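Local structure of hemolysin activator protein CdiB (Acinetobacter baumannii ACICU, 6WIL) at residues A[328-333]-A[366-371]; A[375-380]-A[420-425]; A[282-287]-A[317-322]. The protein is an outer-membrane transporter of the two-partner secretion (TpsB) family that probably exports the toxin of a contact-dependent growth inhibition system to the cell surface. All blocks are in the same frame, centred on the assembly; numbering follows the deposited sequence.

Interaction 1: A[328-333]-A[366-371]; sequences QHKTSV and QHRQYL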
loop_
_atom_site.group_PDB
_atom_site.type_symbol
_atom_site.label_atom_id
_atom_site.label_comp_id
_atom_site.label_asym_id
_atom_site.label_seq_id
_atom_site.Cartn_x
_atom_site.Cartn_y
_atom_site.Cartn_z
ATOM N N GLN A 328 -3.218 -6.777 -12.535
ATOM C CA GLN A 328 -4.287 -6.765 -11.545
ATOM C C GLN A 328 -3.808 -7.011 -10.118
ATOM O O GLN A 328 -4.645 -7.105 -9.211
ATOM C CB GLN A 328 -5.360 -7.799 -11.907
ATOM C CG GLN A 328 -5.863 -7.682 -13.331
ATOM C CD GLN A 328 -7.298 -8.128 -13.480
ATOM O OE1 GLN A 328 -8.226 -7.335 -13.312
ATOM N NE2 GLN A 328 -7.492 -9.402 -13.797
ATOM N N HIS A 329 -2.501 -7.116 -9.881
ATOM C CA HIS A 329 -2.055 -7.357 -8.516
ATOM C C HIS A 329 -0.623 -6.879 -8.337
ATOM O O HIS A 329 0.140 -6.755 -9.298
ATOM C CB HIS A 329 -2.183 -8.839 -8.139
ATOM C CG HIS A 329 -0.964 -9.655 -8.443
ATOM N ND1 HIS A 329 -0.701 -10.163 -9.696
ATOM C CD2 HIS A 329 0.052 -10.066 -7.649
ATOM C CE1 HIS A 329 0.431 -10.845 -9.664
ATOM N NE2 HIS A 329 0.907 -10.803 -8.432
ATOM N N LYS A 330 -0.272 -6.619 -7.077
ATOM C CA LYS A 330 1.079 -6.236 -6.687
ATOM C C LYS A 330 1.348 -6.787 -5.295
ATOM O O LYS A 330 0.574 -6.530 -4.370
ATOM C CB LYS A 330 1.246 -4.713 -6.712
ATOM C CG LYS A 330 2.647 -4.219 -6.419
ATOM C CD LYS A 330 2.790 -2.757 -6.830
ATOM C CE LYS A 330 4.045 -2.132 -6.250
ATOM N NZ LYS A 330 4.230 -0.732 -6.714
ATOM N N THR A 331 2.435 -7.548 -5.153
ATOM C CA THR A 331 2.785 -8.208 -3.903
ATOM C C THR A 331 4.225 -7.883 -3.539
ATOM O O THR A 331 5.110 -7.907 -4.400
ATOM C CB THR A 331 2.617 -9.737 -4.003
ATOM O OG1 THR A 331 1.272 -10.055 -4.380
ATOM C CG2 THR A 331 2.934 -10.404 -2.669
ATOM N N SER A 332 4.463 -7.598 -2.260
ATOM C CA SER A 332 5.807 -7.266 -1.816
ATOM C C SER A 332 6.024 -7.767 -0.395
ATOM O O SER A 332 5.078 -7.899 0.386
ATOM C CB SER A 332 6.060 -5.756 -1.902
ATOM O OG SER A 332 4.944 -5.025 -1.428
ATOM N N VAL A 333 7.281 -8.066 -0.082
ATOM C CA VAL A 333 7.709 -8.395 1.271
ATOM C C VAL A 333 8.535 -7.229 1.793
ATOM O O VAL A 333 9.213 -6.536 1.027
ATOM C CB VAL A 333 8.517 -9.712 1.324
ATOM C CG1 VAL A 333 7.638 -10.885 0.929
ATOM C CG2 VAL A 333 9.736 -9.634 0.414
ATOM N N GLN A 366 2.757 -7.478 1.954
ATOM C CA GLN A 366 1.582 -6.720 1.572
ATOM C C GLN A 366 1.195 -7.079 0.146
ATOM O O GLN A 366 2.040 -7.441 -0.678
ATOM C CB GLN A 366 1.810 -5.207 1.716
ATOM C CG GLN A 366 3.136 -4.712 1.179
ATOM C CD GLN A 366 3.382 -3.248 1.501
ATOM O OE1 GLN A 366 2.698 -2.659 2.340
ATOM N NE2 GLN A 366 4.366 -2.653 0.833
ATOM N N HIS A 367 -0.101 -6.985 -0.124
ATOM C CA HIS A 367 -0.686 -7.379 -1.391
ATOM C C HIS A 367 -1.750 -6.362 -1.765
ATOM O O HIS A 367 -2.460 -5.849 -0.895
ATOM C CB HIS A 367 -1.304 -8.783 -1.303
ATOM C CG HIS A 367 -1.950 -9.245 -2.572
ATOM N ND1 HIS A 367 -1.255 -9.911 -3.558
ATOM C CD2 HIS A 367 -3.225 -9.142 -3.012
ATOM C CE1 HIS A 367 -2.076 -10.197 -4.554
ATOM N NE2 HIS A 367 -3.276 -9.738 -4.250
ATOM N N ARG A 368 -1.839 -6.061 -3.053
ATOM C CA ARG A 368 -2.917 -5.252 -3.596
ATOM C C ARG A 368 -3.493 -5.991 -4.793
ATOM O O ARG A 368 -2.748 -6.584 -5.579
ATOM C CB ARG A 368 -2.433 -3.846 -3.995
ATOM C CG ARG A 368 -3.562 -2.831 -4.103
ATOM C CD ARG A 368 -3.104 -1.483 -4.643
ATOM N NE ARG A 368 -2.043 -0.879 -3.845
ATOM C CZ ARG A 368 -0.794 -0.714 -4.269
ATOM N NH1 ARG A 368 -0.451 -1.103 -5.489
ATOM N NH2 ARG A 368 0.109 -0.153 -3.476
ATOM N N GLN A 369 -4.818 -5.980 -4.918
ATOM C CA GLN A 369 -5.500 -6.747 -5.950
ATOM C C GLN A 369 -6.603 -5.902 -6.566
ATOM O O GLN A 369 -7.345 -5.220 -5.853
ATOM C CB GLN A 369 -6.092 -8.046 -5.380
ATOM C CG GLN A 369 -6.829 -8.909 -6.400
ATOM C CD GLN A 369 -5.922 -9.909 -7.089
ATOM O OE1 GLN A 369 -5.057 -10.518 -6.459
ATOM N NE2 GLN A 369 -6.119 -10.086 -8.391
ATOM N N TYR A 370 -6.705 -5.952 -7.892
ATOM C CA TYR A 370 -7.718 -5.218 -8.635
ATOM C C TYR A 370 -8.656 -6.190 -9.333
ATOM O O TYR A 370 -8.217 -7.199 -9.892
ATOM C CB TYR A 370 -7.093 -4.290 -9.682
ATOM C CG TYR A 370 -6.053 -3.343 -9.141
ATOM C CD1 TYR A 370 -6.417 -2.137 -8.561
ATOM C CD2 TYR A 370 -4.701 -3.651 -9.221
ATOM C CE1 TYR A 370 -5.464 -1.266 -8.066
ATOM C CE2 TYR A 370 -3.741 -2.788 -8.733
ATOM C CZ TYR A 370 -4.128 -1.598 -8.156
ATOM O OH TYR A 370 -3.172 -0.739 -7.670
ATOM N N LEU A 371 -9.947 -5.877 -9.297
ATOM C CA LEU A 371 -10.940 -6.577 -10.101
ATOM C C LEU A 371 -11.992 -5.561 -10.509
ATOM O O LEU A 371 -12.673 -4.994 -9.648
ATOM C CB LEU A 371 -11.569 -7.746 -9.335
ATOM C CG LEU A 371 -12.328 -8.751 -10.208
ATOM C CD1 LEU A 371 -11.443 -9.249 -11.348
ATOM C CD2 LEU A 371 -12.837 -9.917 -9.375
#
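Thr-331 OG1 and His-367 ND1 lie 2.7 Å apart in a hydrogen bond in which either could be the donor; the hydroxyl sits at the imidazole edge, near the ring plane. His-367 CG is anti to the backbone N (chi1 179°), and its ring reaches the neighbouring strand with the ND1 edge. Its other nitrogen is used as well: NE2 donates to Gln-369 OE1 two residues on in the same strand (2.9 Å), the acceptor lying in the ring plane. Gln-369 bends at chi2 (90°), which brings CD to the edge of the His-367 ring; OE1 also lies 3.7 Å from His-329 CB. His-329 and His-367 meet rim to rim, CD2 to CE1 at 3.8 Å, with neither ring over the other; both nitrogens of His-329 are taken by serines, NE2 by Ser-324 and ND1 by Ser-326. On the opposite face, Lys-330 and Arg-368 run side by side in the same direction. Their like charges are probably eased by outside acceptors: Lys-330 NZ has Glu-179 and Gln-31, and Arg-368 NH1 bonds weakly to Gln-31. Farther along, Gln-366 NE2 makes a weak bond to Ser-332 OG (3.3 Å). Tyr-370 N reaches Gln-328 O at 2.7 Å, and the backbones otherwise satisfy one another through paired bonds at Lys-330/Arg-368 and Ser-332/Gln-366. The two pairs are hydrogen-bonded pairs of the antiparallel hairpin 329-346 with 349-371, seen at its open end in the 16-stranded transmembrane barrel of an Omp85-superfamily transporter.

Interaction 2: A[375-380]-A[420-425]; sequences VLDGSI and DLRYTT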
loop_
_atom_site.group_PDB
_atom_site.type_symbol
_atom_site.label_atom_id
_atom_site.label_comp_id
_atom_site.label_asym_id
_atom_site.label_seq_id
_atom_site.Cartn_x
_atom_site.Cartn_y
_atom_site.Cartn_z
ATOM N N VAL A 375 -10.790 -2.352 -5.508
ATOM C CA VAL A 375 -9.420 -2.460 -5.023
ATOM C C VAL A 375 -9.444 -3.201 -3.694
ATOM O O VAL A 375 -10.243 -2.872 -2.810
ATOM C CB VAL A 375 -8.759 -1.078 -4.867
ATOM C CG1 VAL A 375 -7.272 -1.230 -4.578
ATOM C CG2 VAL A 375 -8.983 -0.234 -6.114
ATOM N N LEU A 376 -8.576 -4.200 -3.560
ATOM C CA LEU A 376 -8.411 -4.934 -2.311
ATOM C C LEU A 376 -6.935 -4.939 -1.950
ATOM O O LEU A 376 -6.101 -5.362 -2.756
ATOM C CB LEU A 376 -8.935 -6.368 -2.430
ATOM C CG LEU A 376 -8.701 -7.246 -1.197
ATOM C CD1 LEU A 376 -9.674 -6.886 -0.087
ATOM C CD2 LEU A 376 -8.792 -8.726 -1.545
ATOM N N ASP A 377 -6.612 -4.470 -0.747
ATOM C CA ASP A 377 -5.226 -4.451 -0.310
ATOM C C ASP A 377 -5.154 -4.724 1.184
ATOM O O ASP A 377 -6.063 -4.380 1.943
ATOM C CB ASP A 377 -4.545 -3.118 -0.637
ATOM C CG ASP A 377 -5.153 -1.954 0.109
ATOM O OD1 ASP A 377 -4.722 -1.687 1.251
ATOM O OD2 ASP A 377 -6.064 -1.305 -0.446
ATOM N N GLY A 378 -4.056 -5.345 1.594
ATOM C CA GLY A 378 -3.862 -5.641 2.998
ATOM C C GLY A 378 -2.439 -6.073 3.262
ATOM O O GLY A 378 -1.623 -6.217 2.347
ATOM N N SER A 379 -2.152 -6.278 4.543
ATOM C CA SER A 379 -0.823 -6.689 4.961
ATOM C C SER A 379 -0.940 -7.555 6.203
ATOM O O SER A 379 -1.956 -7.540 6.905
ATOM C CB SER A 379 0.081 -5.482 5.237
ATOM O OG SER A 379 -0.516 -4.606 6.178
ATOM N N ILE A 380 0.110 -8.329 6.451
ATOM C CA ILE A 380 0.284 -9.059 7.697
ATOM C C ILE A 380 1.716 -8.839 8.158
ATOM O O ILE A 380 2.653 -8.903 7.353
ATOM C CB ILE A 380 -0.023 -10.563 7.543
ATOM C CG1 ILE A 380 -1.337 -10.764 6.789
ATOM C CG2 ILE A 380 -0.116 -11.221 8.911
ATOM C CD1 ILE A 380 -1.446 -12.097 6.095
ATOM N N ASP A 420 -3.923 -6.240 8.326
ATOM C CA ASP A 420 -4.667 -5.123 7.771
ATOM C C ASP A 420 -5.396 -5.581 6.524
ATOM O O ASP A 420 -4.899 -6.417 5.768
ATOM C CB ASP A 420 -3.746 -3.952 7.425
ATOM C CG ASP A 420 -3.382 -3.137 8.633
ATOM O OD1 ASP A 420 -4.294 -2.493 9.185
ATOM O OD2 ASP A 420 -2.200 -3.162 9.042
ATOM N N LEU A 421 -6.581 -5.020 6.314
ATOM C CA LEU A 421 -7.351 -5.329 5.119
ATOM C C LEU A 421 -8.203 -4.123 4.767
ATOM O O LEU A 421 -8.854 -3.545 5.641
ATOM C CB LEU A 421 -8.227 -6.565 5.332
ATOM C CG LEU A 421 -8.749 -7.230 4.061
ATOM C CD1 LEU A 421 -8.812 -8.734 4.258
ATOM C CD2 LEU A 421 -10.116 -6.682 3.687
ATOM N N ARG A 422 -8.189 -3.746 3.491
ATOM C CA ARG A 422 -9.026 -2.661 3.004
ATOM C C ARG A 422 -9.668 -3.077 1.690
ATOM O O ARG A 422 -9.048 -3.770 0.878
ATOM C CB ARG A 422 -8.225 -1.366 2.819
ATOM C CG ARG A 422 -7.664 -0.797 4.113
ATOM C CD ARG A 422 -7.091 0.589 3.896
ATOM N NE ARG A 422 -6.060 0.591 2.862
ATOM C CZ ARG A 422 -5.495 1.689 2.370
ATOM N NH1 ARG A 422 -5.862 2.883 2.815
ATOM N NH2 ARG A 422 -4.564 1.591 1.429
ATOM N N TYR A 423 -10.915 -2.654 1.492
ATOM C CA TYR A 423 -11.651 -2.966 0.274
ATOM C C TYR A 423 -12.469 -1.756 -0.149
ATOM O O TYR A 423 -13.134 -1.128 0.683
ATOM C CB TYR A 423 -12.564 -4.181 0.475
ATOM C CG TYR A 423 -13.358 -4.567 -0.752
ATOM C CD1 TYR A 423 -12.756 -5.226 -1.815
ATOM C CD2 TYR A 423 -14.715 -4.284 -0.843
ATOM C CE1 TYR A 423 -13.478 -5.586 -2.933
ATOM C CE2 TYR A 423 -15.447 -4.641 -1.961
ATOM C CZ TYR A 423 -14.823 -5.291 -3.001
ATOM O OH TYR A 423 -15.541 -5.651 -4.119
ATOM N N THR A 424 -12.419 -1.438 -1.441
ATOM C CA THR A 424 -13.134 -0.310 -2.018
ATOM C C THR A 424 -13.761 -0.746 -3.331
ATOM O O THR A 424 -13.123 -1.440 -4.127
ATOM C CB THR A 424 -12.191 0.885 -2.258
ATOM O OG1 THR A 424 -11.932 1.550 -1.020
ATOM C CG2 THR A 424 -12.792 1.876 -3.240
ATOM N N THR A 425 -15.012 -0.350 -3.552
ATOM C CA THR A 425 -15.647 -0.570 -4.841
ATOM C C THR A 425 -16.723 0.478 -5.050
ATOM O O THR A 425 -17.349 0.928 -4.080
ATOM C CB THR A 425 -16.259 -1.976 -4.958
ATOM O OG1 THR A 425 -16.781 -2.160 -6.280
ATOM C CG2 THR A 425 -17.378 -2.164 -3.949
#
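Asp-377 OD1 accepts two bonds from Arg-422, from NE at 3.1 Å and from NH2 at 3.3 Å, both part of one salt bridge. Arg-422 approaches side-on, and OD1 lies practically in the guanidinium plane at its edge. The carboxylate is turned 80° against that plane: NE meets the syn lone pair, while NH2 comes from above the carboxylate. Asp-377 CG stands between the backbone N and the carbonyl carbon (chi1 65°), and Arg-422 bends at chi3 (-57°), which brings NE to the carboxylate. NH1 has a second carboxylate, Asp-27. On this same face Ser-379 OG rests against Asp-420 CB, whereas Asp-420 OD1 is held by Arg-441 of the next strand. On the other face, that of Leu-376, Leu-421 and Tyr-423, the contacts are apolar: Leu-376 CD1 lies 3.8 Å from Leu-421 CD2 and 3.9 Å from Tyr-423 CD1. Gly-378 lets the strands close in, its CA 3.1 Å from Asp-420 O. Backbone bonds link Val-375 with Thr-424, Asp-377 with Arg-422 and Ser-379 with Asp-420. Charged pairs on one face and leucines and tyrosine on the other imply a barrel wall that is polar toward its lumen and apolar on its outer surface, where Ile-380 touches a detergent molecule.

Interaction 3: A[282-287]-A[317-322]; sequences YDLGFS and LNLSRV. With SO4 (sulfate ion), chain B.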
loop_
_atom_site.group_PDB
_atom_site.type_symbol
_atom_site.label_atom_id
_atom_site.label_comp_id
_atom_site.label_asym_id
_atom_site.label_seq_id
_atom_site.Cartn_x
_atom_site.Cartn_y
_atom_site.Cartn_z
ATOM N N TYR A 282 12.904 -2.641 -5.456
ATOM C CA TYR A 282 13.081 -2.381 -4.041
ATOM C C TYR A 282 12.484 -1.035 -3.662
ATOM O O TYR A 282 12.191 -0.191 -4.514
ATOM C CB TYR A 282 14.563 -2.420 -3.670
ATOM C CG TYR A 282 15.149 -3.809 -3.698
ATOM C CD1 TYR A 282 15.605 -4.359 -4.884
ATOM C CD2 TYR A 282 15.232 -4.577 -2.543
ATOM C CE1 TYR A 282 16.131 -5.633 -4.923
ATOM C CE2 TYR A 282 15.758 -5.856 -2.574
ATOM C CZ TYR A 282 16.204 -6.377 -3.769
ATOM O OH TYR A 282 16.729 -7.648 -3.800
ATOM N N ASP A 283 12.297 -0.848 -2.360
ATOM C CA ASP A 283 11.850 0.425 -1.818
ATOM C C ASP A 283 12.556 0.648 -0.494
ATOM O O ASP A 283 12.570 -0.246 0.356
ATOM C CB ASP A 283 10.326 0.449 -1.637
ATOM C CG ASP A 283 9.730 1.838 -1.851
ATOM O OD1 ASP A 283 10.480 2.758 -2.234
ATOM O OD2 ASP A 283 8.510 2.005 -1.641
ATOM N N LEU A 284 13.147 1.826 -0.321
ATOM C CA LEU A 284 13.871 2.174 0.897
ATOM C C LEU A 284 13.188 3.356 1.559
ATOM O O LEU A 284 12.849 4.336 0.889
ATOM C CB LEU A 284 15.334 2.525 0.618
ATOM C CG LEU A 284 16.307 1.422 0.206
ATOM C CD1 LEU A 284 16.021 0.920 -1.198
ATOM C CD2 LEU A 284 17.735 1.934 0.312
ATOM N N GLY A 285 12.988 3.270 2.863
ATOM C CA GLY A 285 12.350 4.347 3.594
ATOM C C GLY A 285 12.941 4.486 4.976
ATOM O O GLY A 285 13.423 3.521 5.572
ATOM N N PHE A 286 12.918 5.716 5.479
ATOM C CA PHE A 286 13.233 5.935 6.880
ATOM C C PHE A 286 12.353 7.059 7.397
ATOM O O PHE A 286 11.972 7.965 6.654
ATOM C CB PHE A 286 14.732 6.211 7.108
ATOM C CG PHE A 286 15.155 7.634 6.881
ATOM C CD1 PHE A 286 14.983 8.593 7.870
ATOM C CD2 PHE A 286 15.790 8.000 5.706
ATOM C CE1 PHE A 286 15.386 9.898 7.669
ATOM C CE2 PHE A 286 16.206 9.303 5.502
ATOM C CZ PHE A 286 16.000 10.255 6.484
ATOM N N SER A 287 12.007 6.973 8.675
ATOM C CA SER A 287 11.130 7.949 9.295
ATOM C C SER A 287 11.595 8.210 10.719
ATOM O O SER A 287 12.348 7.430 11.309
ATOM C CB SER A 287 9.666 7.483 9.284
ATOM O OG SER A 287 9.549 6.144 9.729
ATOM N N LEU A 317 13.681 2.296 9.955
ATOM C CA LEU A 317 14.290 2.033 8.658
ATOM C C LEU A 317 13.525 0.900 7.987
ATOM O O LEU A 317 13.300 -0.149 8.600
ATOM C CB LEU A 317 15.768 1.670 8.813
ATOM C CG LEU A 317 16.596 1.497 7.543
ATOM C CD1 LEU A 317 17.054 2.847 6.997
ATOM C CD2 LEU A 317 17.780 0.590 7.818
ATOM N N ASN A 318 13.116 1.112 6.735
ATOM C CA ASN A 318 12.264 0.167 6.022
ATOM C C ASN A 318 12.891 -0.248 4.699
ATOM O O ASN A 318 13.488 0.573 3.995
ATOM C CB ASN A 318 10.878 0.761 5.746
ATOM C CG ASN A 318 10.162 1.173 7.005
ATOM O OD1 ASN A 318 10.580 0.831 8.108
ATOM N ND2 ASN A 318 9.067 1.905 6.849
ATOM N N LEU A 319 12.731 -1.527 4.361
ATOM C CA LEU A 319 13.125 -2.060 3.063
ATOM C C LEU A 319 12.061 -3.041 2.599
ATOM O O LEU A 319 11.736 -3.990 3.318
ATOM C CB LEU A 319 14.491 -2.754 3.124
ATOM C CG LEU A 319 15.024 -3.282 1.786
ATOM C CD1 LEU A 319 15.146 -2.153 0.772
ATOM C CD2 LEU A 319 16.362 -3.994 1.953
ATOM N N SER A 320 11.513 -2.806 1.411
ATOM C CA SER A 320 10.530 -3.698 0.818
ATOM C C SER A 320 10.945 -4.031 -0.606
ATOM O O SER A 320 11.661 -3.267 -1.256
ATOM C CB SER A 320 9.122 -3.085 0.822
ATOM O OG SER A 320 9.022 -2.017 -0.099
ATOM N N ARG A 321 10.489 -5.184 -1.086
ATOM C CA ARG A 321 10.808 -5.628 -2.435
ATOM C C ARG A 321 9.563 -6.220 -3.067
ATOM O O ARG A 321 8.920 -7.092 -2.476
ATOM C CB ARG A 321 11.938 -6.663 -2.429
ATOM C CG ARG A 321 12.589 -6.865 -3.788
ATOM C CD ARG A 321 12.915 -8.326 -4.045
ATOM N NE ARG A 321 13.927 -8.484 -5.087
ATOM C CZ ARG A 321 13.671 -8.474 -6.391
ATOM N NH1 ARG A 321 12.431 -8.310 -6.830
ATOM N NH2 ARG A 321 14.662 -8.624 -7.261
ATOM N N VAL A 322 9.221 -5.742 -4.263
ATOM C CA VAL A 322 8.128 -6.344 -5.020
ATOM C C VAL A 322 8.570 -7.723 -5.492
ATOM O O VAL A 322 9.586 -7.862 -6.183
ATOM C CB VAL A 322 7.717 -5.458 -6.200
ATOM C CG1 VAL A 322 6.749 -6.206 -7.102
ATOM C CG2 VAL A 322 7.094 -4.164 -5.701
HETATM S S SO4 B . 16.093 -7.492 -10.100
HETATM O O1 SO4 B . 14.905 -8.323 -10.277
HETATM O O2 SO4 B . 16.227 -7.139 -8.688
HETATM O O3 SO4 B . 15.958 -6.281 -10.910
HETATM O O4 SO4 B . 17.282 -8.224 -10.526
#
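Tyr-282 to Phe-286 pair residue for residue with Arg-321 to Leu-317 on antiparallel strands inclined at 165°, with two backbone bonds each at Asp-283/Ser-320 and Gly-285/Asn-318. At one end Arg-321 lies across the Tyr-282 ring in a CH-pi contact: its CG, anti to the backbone N, is the atom set over the ring centre, 3.6 Å from the centroid. The guanidinium is tilted 61° from the ring, and NE makes a weak bond to Tyr-282 OH (3.2 Å), which meets it at the edge. The two terminal nitrogens go to other partners: NH1 to Val-322 O (3.0 Å) and NH2 to sulfate O1 (3.0 Å). Farther along the same face Leu-319 and Leu-284 lie side by side, CD1 to CD1 at 3.8 Å, and Leu-319 CD1 also rests on Asp-283 O (3.2 Å). Phe-286 CB meets Leu-317 CD1 more loosely, at 4.1 Å. On the reverse face Asp-283 CB sits 3.2 Å from Ser-320 OG; its carboxylate leads away to Arg-183 and Gln-276. Apolar side chains thus give way to an aromatic and arginine end, as expected where a barrel's lipid-facing surface meets its periplasmic rim; the sulfate, probably from the crystallisation liquor and also bound by Arg-173, is consistent with a locally positive patch.

How the interactions relate
All three are surface contacts in the wall of one barrel, made between neighbouring strands with no helix between the paired segments. Together they cover six consecutive strands, from 282-295 to 414-429. Interaction 1 is the middle one: Val-333 O reaches Arg-321 N of interaction 3 at 2.8 Å, and Gln-369 N reaches Leu-376 O of interaction 2 at 2.6 Å, both probable hydrogen bonds. Interactions 2 and 3 do not touch, their centres lying about 20 Å apart. The face of Lys-330/Arg-368, Asp-377/Arg-422 and Asp-283 turns to charged partners such as Glu-179, Asp-27 and Arg-183; the other carries the histidine network, the leucines and the Tyr-282/Arg-321 pair.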